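Local coordinates for protein antigen, P35 (Borreliella spielmanii A14S, PDB 6HPN) that is of unknown precise function but belongs to the PFam54 outer surface proteins of Lyme disease spirochaetes, thought to be key players in pathogenesis, at residues 15-20 / 144-149; 26-31 / 154-159; 78-83 / 122-127; 117-122 / 163-168. One frame throughout, in Å; residues are numbered along the deposited sequence.

Contact 1: 15-20 / 144-149; sequences DPEAKE and LNKPNL
K146 stretches across to the start of the neighbouring helix and places its ammonium group between the carboxylates of D15 and E17. Its CB is directed at segment 15-20, with CG beside the backbone N (chi1 -83°), and from there the chain runs extended. CD is the first atom to meet a partner, passing 3.6 Å from OE1 of E17. CE goes deeper, lying 3.3 Å from OD1 of D15 and 4.0 Å from CB of A18, so that the methyl group borders the aliphatic end of the lysine. NZ then forms two salt bridges. It donates to OD2 of D15, on the syn lone pair, and to OE1 of E17 at 2.9 Å, approaching from the anti side and 25° out of the carboxylate plane. The other oxygen of D15 is engaged in its own segment: OD1 accepts from the backbone N of A18 at 3.0 Å in a nearly straight bond, which makes D15 the N-cap of helix 16-40. N145 caps helix 146-179 in the same way, its OD1 accepting from N of N148. Deeper in the interface, L149 packs on L21, I22 and I25. The arrangement is that of two N-capped helices starting side by side at one end of an all-helical bundle, joined at the surface by a salt-bridge network.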
# COMPACT_ATOMS: atom_id res chain seq x y z
N ASP A 15 -9.55 -12.55 30.83
CA ASP A 15 -9.71 -11.34 31.68
C ASP A 15 -10.05 -10.14 30.80
O ASP A 15 -10.07 -10.24 29.59
CB ASP A 15 -8.49 -11.16 32.59
CG ASP A 15 -7.27 -10.52 31.95
OD1 ASP A 15 -7.31 -10.18 30.76
OD2 ASP A 15 -6.27 -10.37 32.68
N PRO A 16 -10.40 -8.96 31.38
CA PRO A 16 -10.76 -7.79 30.59
C PRO A 16 -9.70 -7.20 29.64
O PRO A 16 -10.05 -6.73 28.57
CB PRO A 16 -11.08 -6.73 31.66
CG PRO A 16 -11.48 -7.54 32.88
CD PRO A 16 -10.58 -8.76 32.83
N GLU A 17 -8.42 -7.19 30.04
CA GLU A 17 -7.31 -6.74 29.17
C GLU A 17 -7.33 -7.62 27.91
O GLU A 17 -7.35 -7.04 26.81
CB GLU A 17 -5.99 -6.79 29.92
CG GLU A 17 -4.77 -6.35 29.11
CD GLU A 17 -3.41 -6.40 29.82
OE1 GLU A 17 -3.22 -7.22 30.78
OE2 GLU A 17 -2.51 -5.63 29.41
N ALA A 18 -7.35 -8.95 28.06
CA ALA A 18 -7.28 -9.91 26.93
C ALA A 18 -8.52 -9.72 26.06
O ALA A 18 -8.37 -9.61 24.84
CB ALA A 18 -7.17 -11.33 27.42
N LYS A 19 -9.69 -9.60 26.66
CA LYS A 19 -10.96 -9.35 25.93
C LYS A 19 -10.89 -8.11 25.01
O LYS A 19 -11.21 -8.26 23.82
CB LYS A 19 -12.11 -9.22 26.91
CG LYS A 19 -12.88 -10.50 27.22
CD LYS A 19 -14.30 -10.22 27.70
CE LYS A 19 -15.04 -9.28 26.75
NZ LYS A 19 -16.26 -8.71 27.37
N GLU A 20 -10.58 -6.91 25.53
CA GLU A 20 -10.62 -5.66 24.72
C GLU A 20 -9.62 -5.83 23.57
O GLU A 20 -9.89 -5.52 22.38
CB GLU A 20 -10.26 -4.44 25.58
CG GLU A 20 -10.00 -3.17 24.78
CD GLU A 20 -9.86 -1.92 25.62
OE1 GLU A 20 -10.66 -1.76 26.54
OE2 GLU A 20 -8.94 -1.11 25.37
N LEU A 144 -4.14 -17.32 22.95
CA LEU A 144 -2.82 -16.63 22.90
C LEU A 144 -2.54 -15.84 24.18
O LEU A 144 -3.47 -15.24 24.73
CB LEU A 144 -2.79 -15.65 21.72
CG LEU A 144 -2.85 -16.29 20.33
CD1 LEU A 144 -2.97 -15.21 19.26
CD2 LEU A 144 -1.65 -17.18 20.09
N ASN A 145 -1.26 -15.76 24.52
CA ASN A 145 -0.72 -14.94 25.64
C ASN A 145 -0.73 -13.45 25.25
O ASN A 145 -0.77 -13.10 24.03
CB ASN A 145 0.65 -15.45 26.07
CG ASN A 145 1.76 -15.13 25.09
OD1 ASN A 145 1.71 -14.15 24.35
ND2 ASN A 145 2.79 -15.97 25.09
N LYS A 146 -0.63 -12.60 26.27
CA LYS A 146 -0.82 -11.14 26.18
C LYS A 146 0.29 -10.51 25.34
O LYS A 146 -0.01 -9.72 24.46
CB LYS A 146 -0.98 -10.55 27.58
CG LYS A 146 -2.41 -10.69 28.07
CD LYS A 146 -2.64 -10.59 29.55
CE LYS A 146 -4.10 -10.37 29.87
NZ LYS A 146 -4.27 -9.84 31.24
N PRO A 147 1.59 -10.83 25.57
CA PRO A 147 2.66 -10.28 24.71
C PRO A 147 2.37 -10.46 23.21
O PRO A 147 2.56 -9.55 22.43
CB PRO A 147 3.92 -11.06 25.13
CG PRO A 147 3.64 -11.48 26.58
CD PRO A 147 2.12 -11.68 26.65
N ASN A 148 1.88 -11.65 22.84
CA ASN A 148 1.61 -12.02 21.43
C ASN A 148 0.37 -11.26 20.95
O ASN A 148 0.38 -10.78 19.82
CB ASN A 148 1.51 -13.54 21.26
CG ASN A 148 2.85 -14.23 21.40
OD1 ASN A 148 3.92 -13.60 21.29
ND2 ASN A 148 2.80 -15.51 21.70
N LEU A 149 -0.63 -11.11 21.80
CA LEU A 149 -1.83 -10.31 21.44
C LEU A 149 -1.42 -8.85 21.22
O LEU A 149 -1.92 -8.24 20.28
CB LEU A 149 -2.90 -10.45 22.53
CG LEU A 149 -3.71 -11.75 22.48
CD1 LEU A 149 -4.50 -11.97 23.76
CD2 LEU A 149 -4.66 -11.77 21.26

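Contact 2: 26-31 / 154-159; sequences LDRSED and YDFDKL
The ring of F156 receives CB of R28 over one face, almost above its centre. The methylene stands 3.9 Å from the centroid and 11° off the ring normal, a CH-pi contact. CZ of the same ring approaches OG of S29 obliquely, at 3.4 Å. The guanidinium of R28 stands nearly upright to the phenyl plane, 83° from it, and therefore does not stack on it. At its edge, in plane, lies OD2 of D157, while OD1 of D157 and CB of F156 approach obliquely. OD1 is the nearer carboxylate oxygen, 3.2 Å from NH1 of R28, and the pair forms a salt bridge, although the two planes are turned 61° against each other and no hydrogen bond results. R28 serves both partners because its chain is extended from CG to NE: CB sits over the phenyl ring, CD passes beyond its rim, 3.8 Å from CD2 of F156, and the charged end continues to D157. Y153 adds a cation-pi contact to the same arginine. OG of S29 is hydrogen-bonded to the carbonyl O of I25, one turn back, so its approach to the ring is a packing contact. Beyond these residues, helix 106-135 closes the buried side, with I134 and L135 against S29 and S131 against F156. The axes of segments 26-31 and 154-159 come within 10.8 Å of each other. The contact joins helices 16-40 and 146-179 within the all-helical bundle, F156 buried between them and the R28-D157 salt bridge nearer the surface.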
# COMPACT_ATOMS: atom_id res chain seq x y z
N LEU A 26 -9.60 -7.82 16.17
CA LEU A 26 -10.63 -8.25 15.19
C LEU A 26 -11.19 -7.01 14.49
O LEU A 26 -11.33 -7.07 13.25
CB LEU A 26 -11.72 -9.05 15.89
CG LEU A 26 -11.26 -10.41 16.40
CD1 LEU A 26 -12.31 -11.06 17.28
CD2 LEU A 26 -10.91 -11.33 15.26
N ASP A 27 -11.47 -5.95 15.25
CA ASP A 27 -12.04 -4.70 14.68
C ASP A 27 -11.12 -4.19 13.56
O ASP A 27 -11.63 -3.87 12.50
CB ASP A 27 -12.15 -3.61 15.73
CG ASP A 27 -13.29 -3.76 16.73
OD1 ASP A 27 -13.99 -4.77 16.68
OD2 ASP A 27 -13.44 -2.84 17.55
N ARG A 28 -9.83 -4.04 13.85
CA ARG A 28 -8.80 -3.49 12.92
C ARG A 28 -8.69 -4.39 11.69
O ARG A 28 -8.59 -3.84 10.57
CB ARG A 28 -7.45 -3.34 13.63
CG ARG A 28 -7.44 -2.26 14.71
CD ARG A 28 -6.13 -2.20 15.47
NE ARG A 28 -6.04 -1.04 16.34
CZ ARG A 28 -4.91 -0.53 16.84
NH1 ARG A 28 -3.74 -1.06 16.55
NH2 ARG A 28 -4.97 0.53 17.62
N SER A 29 -8.70 -5.72 11.90
CA SER A 29 -8.69 -6.77 10.85
C SER A 29 -9.90 -6.61 9.92
O SER A 29 -9.69 -6.38 8.72
CB SER A 29 -8.65 -8.14 11.45
OG SER A 29 -7.45 -8.36 12.17
N GLU A 30 -11.11 -6.72 10.48
CA GLU A 30 -12.43 -6.59 9.82
C GLU A 30 -12.58 -5.22 9.15
O GLU A 30 -13.13 -5.17 8.05
CB GLU A 30 -13.57 -6.86 10.80
CG GLU A 30 -14.19 -8.23 10.61
CD GLU A 30 -14.83 -8.78 11.87
OE1 GLU A 30 -15.30 -7.96 12.71
OE2 GLU A 30 -14.83 -10.04 12.04
N ASP A 31 -12.09 -4.15 9.75
CA ASP A 31 -12.08 -2.83 9.06
C ASP A 31 -11.31 -2.95 7.75
O ASP A 31 -11.88 -2.66 6.69
CB ASP A 31 -11.50 -1.70 9.92
CG ASP A 31 -12.41 -1.18 11.03
OD1 ASP A 31 -13.59 -1.60 11.11
OD2 ASP A 31 -11.93 -0.35 11.80
N TYR A 154 -0.44 -3.81 18.13
CA TYR A 154 0.52 -2.72 17.83
C TYR A 154 1.06 -2.86 16.41
O TYR A 154 1.46 -1.82 15.85
CB TYR A 154 1.60 -2.61 18.91
CG TYR A 154 1.07 -2.04 20.20
CD1 TYR A 154 0.54 -0.76 20.24
CD2 TYR A 154 1.01 -2.81 21.35
CE1 TYR A 154 -0.02 -0.24 21.40
CE2 TYR A 154 0.48 -2.29 22.52
CZ TYR A 154 -0.05 -1.00 22.56
OH TYR A 154 -0.58 -0.52 23.73
N ASP A 155 1.02 -4.04 15.80
CA ASP A 155 1.54 -4.23 14.41
C ASP A 155 0.71 -3.35 13.46
O ASP A 155 1.28 -2.69 12.56
CB ASP A 155 1.58 -5.70 14.02
CG ASP A 155 2.84 -6.46 14.46
OD1 ASP A 155 3.78 -5.80 14.99
OD2 ASP A 155 2.88 -7.72 14.22
N PHE A 156 -0.58 -3.28 13.70
CA PHE A 156 -1.50 -2.39 12.95
C PHE A 156 -1.05 -0.92 13.06
O PHE A 156 -1.16 -0.21 12.04
CB PHE A 156 -2.92 -2.60 13.47
CG PHE A 156 -3.53 -3.91 13.03
CD1 PHE A 156 -3.77 -4.17 11.69
CD2 PHE A 156 -3.89 -4.86 13.96
CE1 PHE A 156 -4.35 -5.36 11.29
CE2 PHE A 156 -4.48 -6.05 13.54
CZ PHE A 156 -4.71 -6.30 12.21
N ASP A 157 -0.54 -0.50 14.23
CA ASP A 157 -0.09 0.90 14.48
C ASP A 157 1.18 1.13 13.68
O ASP A 157 1.29 2.17 13.04
CB ASP A 157 0.11 1.19 15.96
CG ASP A 157 -1.19 1.36 16.74
OD1 ASP A 157 -2.19 1.67 16.11
OD2 ASP A 157 -1.17 1.20 17.97
N LYS A 158 2.05 0.13 13.62
CA LYS A 158 3.32 0.20 12.85
C LYS A 158 3.05 0.31 11.34
O LYS A 158 3.68 1.19 10.69
CB LYS A 158 4.21 -1.00 13.18
CG LYS A 158 5.04 -0.78 14.44
CD LYS A 158 5.63 -2.05 15.01
CE LYS A 158 5.86 -1.93 16.50
NZ LYS A 158 6.97 -2.80 16.93
N LEU A 159 2.14 -0.49 10.79
CA LEU A 159 1.79 -0.37 9.35
C LEU A 159 1.11 0.98 9.10
O LEU A 159 1.32 1.55 8.02
CB LEU A 159 0.86 -1.52 8.95
CG LEU A 159 1.52 -2.89 8.94
CD1 LEU A 159 0.51 -3.98 8.65
CD2 LEU A 159 2.65 -2.94 7.92

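Contact 3: 78-83 / 122-127; sequences RRILYT and SIQLAM
Segments 78-83 and 122-127 cross almost at right angles (98°), their axes 8.5 Å apart at the closest point, where I80 faces Q124. CG2 of I80 lies against CB of Q124 at 3.7 Å, and the carbonyl O of I80 sits 3.5 Å from CG of the same glutamine. Farther out, the methyl ends of I80 and L125 meet, CD1 to CD1, at 4.2 Å. Q124 leaves its helix with CG anti to the backbone N and then bends at chi2 (62°), which carries the amide across to T83. There NE2 of Q124 packs on CG2 of T83 at 3.6 Å. The amide has its polar partners elsewhere: NE2 donates to OE2 of E128, and OE1 accepts from NZ of K163, which also donates to the carbonyl O of T83. The hydroxyl of T83 accepts from NH1 of R79 at 2.9 Å, in the guanidinium plane, and is hydrogen-bonded to D39. NH2 of R79 makes a salt bridge with E128. The short helix 75-84 is thereby set crosswise on the long helix 106-135, a near-orthogonal helix crossing within the all-helical PFam54 fold.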
# COMPACT_ATOMS: atom_id res chain seq x y z
N ARG A 78 -4.43 -3.39 -8.70
CA ARG A 78 -4.64 -1.93 -8.91
C ARG A 78 -5.59 -1.40 -7.83
O ARG A 78 -5.40 -0.28 -7.34
CB ARG A 78 -5.16 -1.65 -10.33
CG ARG A 78 -4.12 -1.82 -11.44
CD ARG A 78 -4.58 -1.25 -12.78
NE ARG A 78 -5.89 -1.78 -13.14
CZ ARG A 78 -6.12 -2.86 -13.90
NH1 ARG A 78 -5.13 -3.55 -14.44
NH2 ARG A 78 -7.37 -3.24 -14.12
N ARG A 79 -6.58 -2.20 -7.46
CA ARG A 79 -7.52 -1.83 -6.39
C ARG A 79 -6.70 -1.61 -5.09
O ARG A 79 -6.88 -0.56 -4.43
CB ARG A 79 -8.62 -2.90 -6.30
CG ARG A 79 -9.83 -2.51 -5.46
CD ARG A 79 -9.53 -2.57 -3.97
NE ARG A 79 -9.10 -3.88 -3.54
CZ ARG A 79 -8.45 -4.12 -2.41
NH1 ARG A 79 -8.13 -3.12 -1.60
NH2 ARG A 79 -8.11 -5.37 -2.10
N ILE A 80 -5.80 -2.53 -4.77
CA ILE A 80 -4.95 -2.44 -3.55
C ILE A 80 -4.20 -1.10 -3.61
O ILE A 80 -4.26 -0.37 -2.60
CB ILE A 80 -4.06 -3.68 -3.38
CG1 ILE A 80 -4.92 -4.90 -3.02
CG2 ILE A 80 -2.97 -3.44 -2.35
CD1 ILE A 80 -4.28 -6.26 -3.26
N LEU A 81 -3.63 -0.73 -4.75
CA LEU A 81 -2.85 0.54 -4.85
C LEU A 81 -3.77 1.75 -4.55
O LEU A 81 -3.35 2.68 -3.78
CB LEU A 81 -2.21 0.65 -6.23
CG LEU A 81 -1.59 2.00 -6.59
CD1 LEU A 81 -0.39 2.32 -5.69
CD2 LEU A 81 -1.15 2.02 -8.05
N TYR A 82 -5.00 1.73 -5.08
CA TYR A 82 -6.02 2.80 -4.85
C TYR A 82 -6.42 2.89 -3.37
O TYR A 82 -6.59 4.01 -2.85
CB TYR A 82 -7.27 2.55 -5.70
CG TYR A 82 -7.03 2.43 -7.19
CD1 TYR A 82 -5.98 3.07 -7.83
CD2 TYR A 82 -7.88 1.66 -7.96
CE1 TYR A 82 -5.78 2.93 -9.19
CE2 TYR A 82 -7.69 1.50 -9.32
CZ TYR A 82 -6.64 2.14 -9.94
OH TYR A 82 -6.48 1.98 -11.30
N THR A 83 -6.60 1.74 -2.72
CA THR A 83 -6.94 1.67 -1.27
C THR A 83 -5.74 2.22 -0.46
O THR A 83 -5.98 2.86 0.57
CB THR A 83 -7.34 0.26 -0.85
OG1 THR A 83 -8.33 -0.24 -1.77
CG2 THR A 83 -7.83 0.23 0.59
N SER A 122 2.53 -2.35 -1.53
CA SER A 122 3.15 -3.30 -0.57
C SER A 122 2.62 -3.04 0.83
O SER A 122 2.34 -4.01 1.55
CB SER A 122 4.65 -3.22 -0.56
OG SER A 122 5.17 -3.46 -1.85
N ILE A 123 2.59 -1.78 1.23
CA ILE A 123 2.10 -1.40 2.59
C ILE A 123 0.67 -1.91 2.72
O ILE A 123 0.36 -2.54 3.73
CB ILE A 123 2.16 0.12 2.80
CG1 ILE A 123 3.61 0.62 2.88
CG2 ILE A 123 1.36 0.52 4.03
CD1 ILE A 123 3.72 2.12 2.78
N GLN A 124 -0.16 -1.65 1.73
CA GLN A 124 -1.61 -1.97 1.78
C GLN A 124 -1.80 -3.49 1.70
O GLN A 124 -2.63 -4.01 2.44
CB GLN A 124 -2.31 -1.29 0.61
CG GLN A 124 -3.82 -1.42 0.67
CD GLN A 124 -4.45 -0.78 1.90
OE1 GLN A 124 -4.17 0.35 2.27
NE2 GLN A 124 -5.34 -1.52 2.53
N LEU A 125 -1.08 -4.15 0.80
CA LEU A 125 -1.07 -5.62 0.70
C LEU A 125 -0.77 -6.20 2.08
O LEU A 125 -1.49 -7.10 2.48
CB LEU A 125 -0.02 -6.09 -0.30
CG LEU A 125 0.01 -7.61 -0.49
CD1 LEU A 125 -1.32 -8.13 -1.01
CD2 LEU A 125 1.14 -8.01 -1.44
N ALA A 126 0.22 -5.67 2.77
CA ALA A 126 0.66 -6.20 4.07
C ALA A 126 -0.47 -6.07 5.10
O ALA A 126 -0.72 -7.07 5.82
CB ALA A 126 1.91 -5.50 4.52
N MET A 127 -1.12 -4.92 5.19
CA MET A 127 -2.31 -4.71 6.05
C MET A 127 -3.36 -5.79 5.76
O MET A 127 -3.97 -6.31 6.70
CB MET A 127 -2.96 -3.35 5.80
CG MET A 127 -2.13 -2.18 6.23
SD MET A 127 -2.96 -0.63 5.81
CE MET A 127 -1.84 0.47 6.66

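Contact 4: 117-122 / 163-168; sequences INRGFS and KEKWLK
CA of G120 rests over one face of the W166 indole, 3.6 Å from the centroid of the five-membered ring and 24° off its normal, a CH-pi contact made by the backbone itself. R119 borders the six-membered ring: its CG lies 3.5 Å from CE3 of W166, and CD follows at 3.7 Å from the same carbon. The rest of the arginine passes beyond the ring, so that a face of the guanidinium comes over CA of W166, while CG of K165 meets the edge, 3.3 Å from NH2 of R119. With no side chain on G120, the indole comes directly against the backbone of helix 106-135. Segment 117-122 of that helix crosses segment 163-168 of helix 146-179 at -116°, the segment axes 10.1 Å apart, a steep crossing inside the helical bundle. Helix 106-135 widens here into a pi-type turn over 117-121, which includes both R119 and G120. A second shell fixes the polar ends. D169 bridges two cations, its OD2 pairing with NH2 of R119 and its OD1 with NZ of K165, which probably offsets their like charges. NH1 of R119 donates to OD1 of N198, just ahead of helix 200-221. NE1 of W166 is hydrogen-bonded to OG of S84, at the end of helix 75-84.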
# COMPACT_ATOMS: atom_id res chain seq x y z
N ILE A 117 4.56 0.36 -6.46
CA ILE A 117 4.41 -1.10 -6.18
C ILE A 117 5.13 -1.46 -4.88
O ILE A 117 4.52 -2.10 -4.03
CB ILE A 117 4.94 -1.94 -7.35
CG1 ILE A 117 4.35 -1.49 -8.70
CG2 ILE A 117 4.70 -3.42 -7.07
CD1 ILE A 117 2.88 -1.73 -8.86
N ASN A 118 6.38 -1.04 -4.74
CA ASN A 118 7.20 -1.35 -3.54
C ASN A 118 6.79 -0.45 -2.37
O ASN A 118 7.10 -0.82 -1.27
CB ASN A 118 8.69 -1.36 -3.88
CG ASN A 118 8.97 -2.43 -4.92
OD1 ASN A 118 9.26 -2.15 -6.08
ND2 ASN A 118 8.77 -3.67 -4.54
N ARG A 119 6.06 0.65 -2.57
CA ARG A 119 5.59 1.46 -1.41
C ARG A 119 4.07 1.31 -1.24
O ARG A 119 3.65 0.43 -0.46
CB ARG A 119 6.05 2.91 -1.52
CG ARG A 119 5.79 3.71 -0.25
CD ARG A 119 6.76 4.86 -0.10
NE ARG A 119 6.53 5.72 1.06
CZ ARG A 119 6.76 7.04 1.11
NH1 ARG A 119 7.20 7.71 0.05
NH2 ARG A 119 6.55 7.69 2.25
N GLY A 120 3.26 2.13 -1.89
CA GLY A 120 1.79 2.13 -1.70
C GLY A 120 1.24 0.71 -1.70
O GLY A 120 0.68 0.27 -0.69
N PHE A 121 1.42 -0.02 -2.79
CA PHE A 121 0.81 -1.36 -2.98
C PHE A 121 1.23 -2.28 -1.83
O PHE A 121 0.33 -2.91 -1.24
CB PHE A 121 1.23 -1.93 -4.32
CG PHE A 121 0.86 -3.37 -4.50
CD1 PHE A 121 -0.43 -3.73 -4.87
CD2 PHE A 121 1.80 -4.37 -4.30
CE1 PHE A 121 -0.77 -5.06 -5.03
CE2 PHE A 121 1.45 -5.70 -4.45
CZ PHE A 121 0.17 -6.04 -4.81
N SER A 122 2.53 -2.35 -1.53
CA SER A 122 3.15 -3.30 -0.57
C SER A 122 2.62 -3.04 0.83
O SER A 122 2.34 -4.01 1.55
CB SER A 122 4.65 -3.22 -0.56
OG SER A 122 5.17 -3.46 -1.85
N LYS A 163 1.77 3.79 6.05
CA LYS A 163 0.66 4.29 5.21
C LYS A 163 0.56 5.81 5.41
O LYS A 163 0.44 6.52 4.40
CB LYS A 163 -0.66 3.59 5.51
CG LYS A 163 -1.65 3.69 4.36
CD LYS A 163 -3.05 3.23 4.62
CE LYS A 163 -3.97 3.67 3.51
NZ LYS A 163 -5.20 2.85 3.47
N GLU A 164 0.65 6.29 6.65
CA GLU A 164 0.53 7.74 6.94
C GLU A 164 1.63 8.50 6.20
O GLU A 164 1.28 9.47 5.50
CB GLU A 164 0.46 8.00 8.44
CG GLU A 164 -1.00 8.21 8.85
CD GLU A 164 -1.31 8.07 10.33
OE1 GLU A 164 -0.35 7.94 11.15
OE2 GLU A 164 -2.52 8.08 10.67
N LYS A 165 2.87 8.02 6.26
CA LYS A 165 4.05 8.64 5.59
C LYS A 165 3.84 8.63 4.06
O LYS A 165 4.10 9.64 3.42
CB LYS A 165 5.33 7.93 6.06
CG LYS A 165 6.64 8.46 5.48
CD LYS A 165 7.42 9.42 6.35
CE LYS A 165 8.53 10.14 5.60
NZ LYS A 165 8.03 11.40 4.96
N TRP A 166 3.31 7.55 3.50
CA TRP A 166 3.01 7.42 2.05
C TRP A 166 1.99 8.48 1.58
O TRP A 166 2.23 9.19 0.57
CB TRP A 166 2.52 5.99 1.82
CG TRP A 166 1.78 5.73 0.55
CD1 TRP A 166 0.49 5.29 0.41
CD2 TRP A 166 2.30 5.83 -0.79
NE1 TRP A 166 0.17 5.11 -0.91
CE2 TRP A 166 1.27 5.44 -1.67
CE3 TRP A 166 3.54 6.22 -1.32
CZ2 TRP A 166 1.45 5.42 -3.05
CZ3 TRP A 166 3.70 6.21 -2.69
CH2 TRP A 166 2.67 5.80 -3.54
N LEU A 167 0.86 8.58 2.27
CA LEU A 167 -0.17 9.61 2.02
C LEU A 167 0.41 11.02 2.19
O LEU A 167 0.07 11.91 1.38
CB LEU A 167 -1.33 9.38 2.99
CG LEU A 167 -2.16 8.12 2.75
CD1 LEU A 167 -2.87 7.72 4.03
CD2 LEU A 167 -3.17 8.33 1.64
N LYS A 168 1.22 11.24 3.22
CA LYS A 168 1.93 12.52 3.45
C LYS A 168 2.79 12.84 2.20
O LYS A 168 2.55 13.89 1.52
CB LYS A 168 2.66 12.38 4.79
CG LYS A 168 3.70 13.44 5.10
CD LYS A 168 3.11 14.79 5.30
CE LYS A 168 4.16 15.82 5.66
NZ LYS A 168 3.76 17.17 5.16

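In the fold
Helix 146-179 takes part in contacts 1, 2 and 4. Contacts 1 and 2 both pair it with helix 16-40, their centres 15 Å apart, contact 1 at the helix starts and contact 2 farther in. Contacts 3 and 4 lie close to the centre of the chain, their own centres about 8 Å apart, and share S122. They also touch through packing, CG2 of I80 lying 3.5 Å from the carbonyl O of F121. Contact 2 touches contact 3 where the carbonyl O of L159 meets CE of M127 at 3.6 Å. Contact 1 stands apart, about 30 Å from contact 4 between centres.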